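Side-chain contact in NADH-rubredoxin oxidoreductase (Clostridium acetobutylicum, PDB 3KLJ), which uses FAD to carry electrons from NADH to rubredoxin, an intermediate step in the dioxygen-scavenging chain of an obligate anaerobe: residues R48-L51 / N52-I55. Residues are numbered along the deposited sequence; the frame is centred on the assembly and turned at random. Where two conformers were deposited one is given.
Sequences RPRL and NEII. With FAD (flavin-adenine dinucleotide), chain B.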
# COMPACT_ATOMS: atom_id res chain seq x y z
N ARG A 48 7.45 0.05 6.58
CA ARG A 48 6.78 -1.18 6.14
C ARG A 48 7.14 -1.68 4.71
O ARG A 48 7.28 -2.89 4.53
CB ARG A 48 5.26 -1.05 6.32
CG ARG A 48 4.46 -2.37 6.23
CD ARG A 48 2.94 -2.14 6.51
NE ARG A 48 2.73 -1.53 7.83
CZ ARG A 48 2.89 -2.16 9.00
NH1 ARG A 48 2.70 -1.51 10.14
NH2 ARG A 48 3.25 -3.44 9.03
N PRO A 49 7.26 -0.77 3.70
CA PRO A 49 7.63 -1.26 2.36
C PRO A 49 8.95 -2.01 2.26
O PRO A 49 9.20 -2.65 1.23
CB PRO A 49 7.67 0.02 1.51
CG PRO A 49 6.66 0.93 2.18
CD PRO A 49 6.89 0.66 3.66
N ARG A 50 9.78 -1.97 3.30
CA ARG A 50 11.07 -2.66 3.24
C ARG A 50 11.01 -4.07 3.83
O ARG A 50 12.04 -4.71 3.99
CB ARG A 50 12.20 -1.85 3.89
CG ARG A 50 12.19 -0.40 3.51
CD ARG A 50 13.54 0.14 3.17
NE ARG A 50 14.36 0.39 4.34
CZ ARG A 50 15.50 -0.25 4.62
NH1 ARG A 50 15.96 -1.20 3.82
NH2 ARG A 50 16.17 0.07 5.71
N LEU A 51 9.80 -4.55 4.13
CA LEU A 51 9.61 -5.90 4.67
C LEU A 51 10.22 -6.98 3.75
O LEU A 51 10.72 -8.00 4.23
CB LEU A 51 8.13 -6.18 4.98
CG LEU A 51 7.60 -5.56 6.28
CD1 LEU A 51 6.10 -5.76 6.41
CD2 LEU A 51 8.32 -6.09 7.52
N ASN A 52 10.20 -6.73 2.44
CA ASN A 52 10.81 -7.64 1.49
C ASN A 52 12.32 -7.82 1.73
O ASN A 52 12.87 -8.86 1.43
CB ASN A 52 10.53 -7.20 0.05
CG ASN A 52 9.13 -7.60 -0.41
OD1 ASN A 52 8.70 -8.72 -0.18
ND2 ASN A 52 8.43 -6.68 -1.06
N GLU A 53 12.95 -6.80 2.32
CA GLU A 53 14.39 -6.85 2.64
C GLU A 53 14.70 -7.68 3.88
O GLU A 53 15.82 -8.20 4.02
CB GLU A 53 14.96 -5.44 2.80
CG GLU A 53 14.84 -4.59 1.55
CD GLU A 53 15.54 -3.26 1.68
OE1 GLU A 53 16.74 -3.24 2.02
OE2 GLU A 53 14.88 -2.23 1.44
N ILE A 54 13.73 -7.79 4.77
CA ILE A 54 13.83 -8.69 5.92
C ILE A 54 13.99 -10.12 5.38
O ILE A 54 14.83 -10.89 5.85
CB ILE A 54 12.56 -8.60 6.84
CG1 ILE A 54 12.30 -7.15 7.30
CG2 ILE A 54 12.63 -9.58 8.00
CD1 ILE A 54 13.47 -6.48 8.01
N ILE A 55 13.21 -10.44 4.35
CA ILE A 55 13.30 -11.72 3.66
C ILE A 55 14.56 -11.77 2.77
O ILE A 55 15.41 -12.64 2.97
CB ILE A 55 12.00 -12.02 2.86
CG1 ILE A 55 10.82 -12.23 3.82
CG2 ILE A 55 12.17 -13.24 1.95
CD1 ILE A 55 9.46 -11.91 3.24
PA FAD B . 0.28 0.98 8.68
O1A FAD B . -0.52 -0.26 8.40
O2A FAD B . 1.68 0.91 8.11
O5B FAD B . 0.34 1.24 10.25
C5B FAD B . -0.83 1.20 11.04
C4B FAD B . -0.49 0.63 12.42
O4B FAD B . -1.64 0.70 13.26
C3B FAD B . -0.10 -0.84 12.33
O3B FAD B . 1.13 -1.04 13.01
C2B FAD B . -1.23 -1.59 13.00
O2B FAD B . -0.78 -2.71 13.73
C1B FAD B . -1.82 -0.54 13.93
N9A FAD B . -3.23 -0.76 14.27
C8A FAD B . -4.21 -1.29 13.46
N7A FAD B . -5.37 -1.32 14.16
C5A FAD B . -5.15 -0.81 15.39
C6A FAD B . -5.99 -0.63 16.50
N6A FAD B . -7.19 -1.22 16.53
N1A FAD B . -5.46 -0.08 17.65
C2A FAD B . -4.12 0.27 17.72
N3A FAD B . -3.30 0.07 16.63
C4A FAD B . -3.81 -0.46 15.48
N1 FAD B . 3.67 1.64 -0.34
C2 FAD B . 4.29 2.36 -1.34
O2 FAD B . 3.96 3.52 -1.53
N3 FAD B . 5.29 1.80 -2.10
C4 FAD B . 5.67 0.49 -1.89
O4 FAD B . 6.55 0.01 -2.60
C4X FAD B . 5.04 -0.26 -0.88
N5 FAD B . 5.41 -1.57 -0.64
C5X FAD B . 4.79 -2.31 0.36
C6 FAD B . 5.17 -3.64 0.60
C7 FAD B . 4.54 -4.36 1.62
C7M FAD B . 4.93 -5.79 1.88
C8 FAD B . 3.53 -3.77 2.38
C8M FAD B . 2.83 -4.53 3.48
C9 FAD B . 3.16 -2.45 2.14
C9A FAD B . 3.79 -1.72 1.13
N10 FAD B . 3.42 -0.39 0.89
C10 FAD B . 4.04 0.33 -0.11
C1' FAD B . 2.33 0.24 1.70
C2' FAD B . 2.86 1.10 2.83
O2' FAD B . 3.53 0.26 3.75
C3' FAD B . 1.66 1.76 3.48
O3' FAD B . 1.07 2.67 2.58
C4' FAD B . 2.02 2.50 4.76
O4' FAD B . 2.66 1.64 5.69
C5' FAD B . 0.73 3.02 5.39
O5' FAD B . 1.06 3.54 6.65
P FAD B . -0.07 3.69 7.75
O1P FAD B . 0.54 4.32 8.99
O2P FAD B . -1.27 4.43 7.21
O3P FAD B . -0.59 2.19 8.06
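Arg50 and Glu53, three residues apart, form a salt bridge where the 3-10 turn leads into helix 51-56. Arg50 NH1 lies 2.8 Å from Glu53 OE2 with a nearly straight N-H...O angle of 165°; the oxygen sits in the guanidinium plane, whereas the donor comes in from above the carboxylate plane. The bend at chi2 of the arginine brings CD to 3.2 Å from Glu53 OE2, and the bend at chi3 turns the guanidinium so that NH1 meets the carboxylate. Glu53 OE1 has a second cationic partner in Lys57, four residues on, so the carboxylate links two basic side chains.

A backbone bond joins the same two residues, Glu53 N donating to Arg50 O at 2.8 Å, while Leu51 O receives two weak bonds, from the amides of Ile54 and Ile55, as the chain passes from 3-10 to alpha-helical geometry.

Apolar contact is modest: Leu51 and Ile54 run alongside one another in the same direction, with Leu51 CD2 4.1 Å from Ile54 CG1. Both also touch Tyr133, a contact that packs helix 51-56 of the FAD-binding domain against helix 133-146 of the NADH-binding domain.

Cofactor contacts belong to the first two residues. The extended start of Arg48 (chi1 -165°) carries its guanidinium to the pyrophosphate, where NE gives FAD O2A a 2.7 Å bond at 167° and NH1 adds a weak one; Glu41 pairs with NH1, and Tyr46 and Tyr131 O engage NH2, fixing the group's rotation. Pro49 lays its ring against the isoalloxazine, CB 3.5 Å from FAD N5. An arginine gripping the pyrophosphate beside a proline packed on the flavin, at the entry to a helix, forms part of the FAD pocket of this glutathione-reductase-type fold.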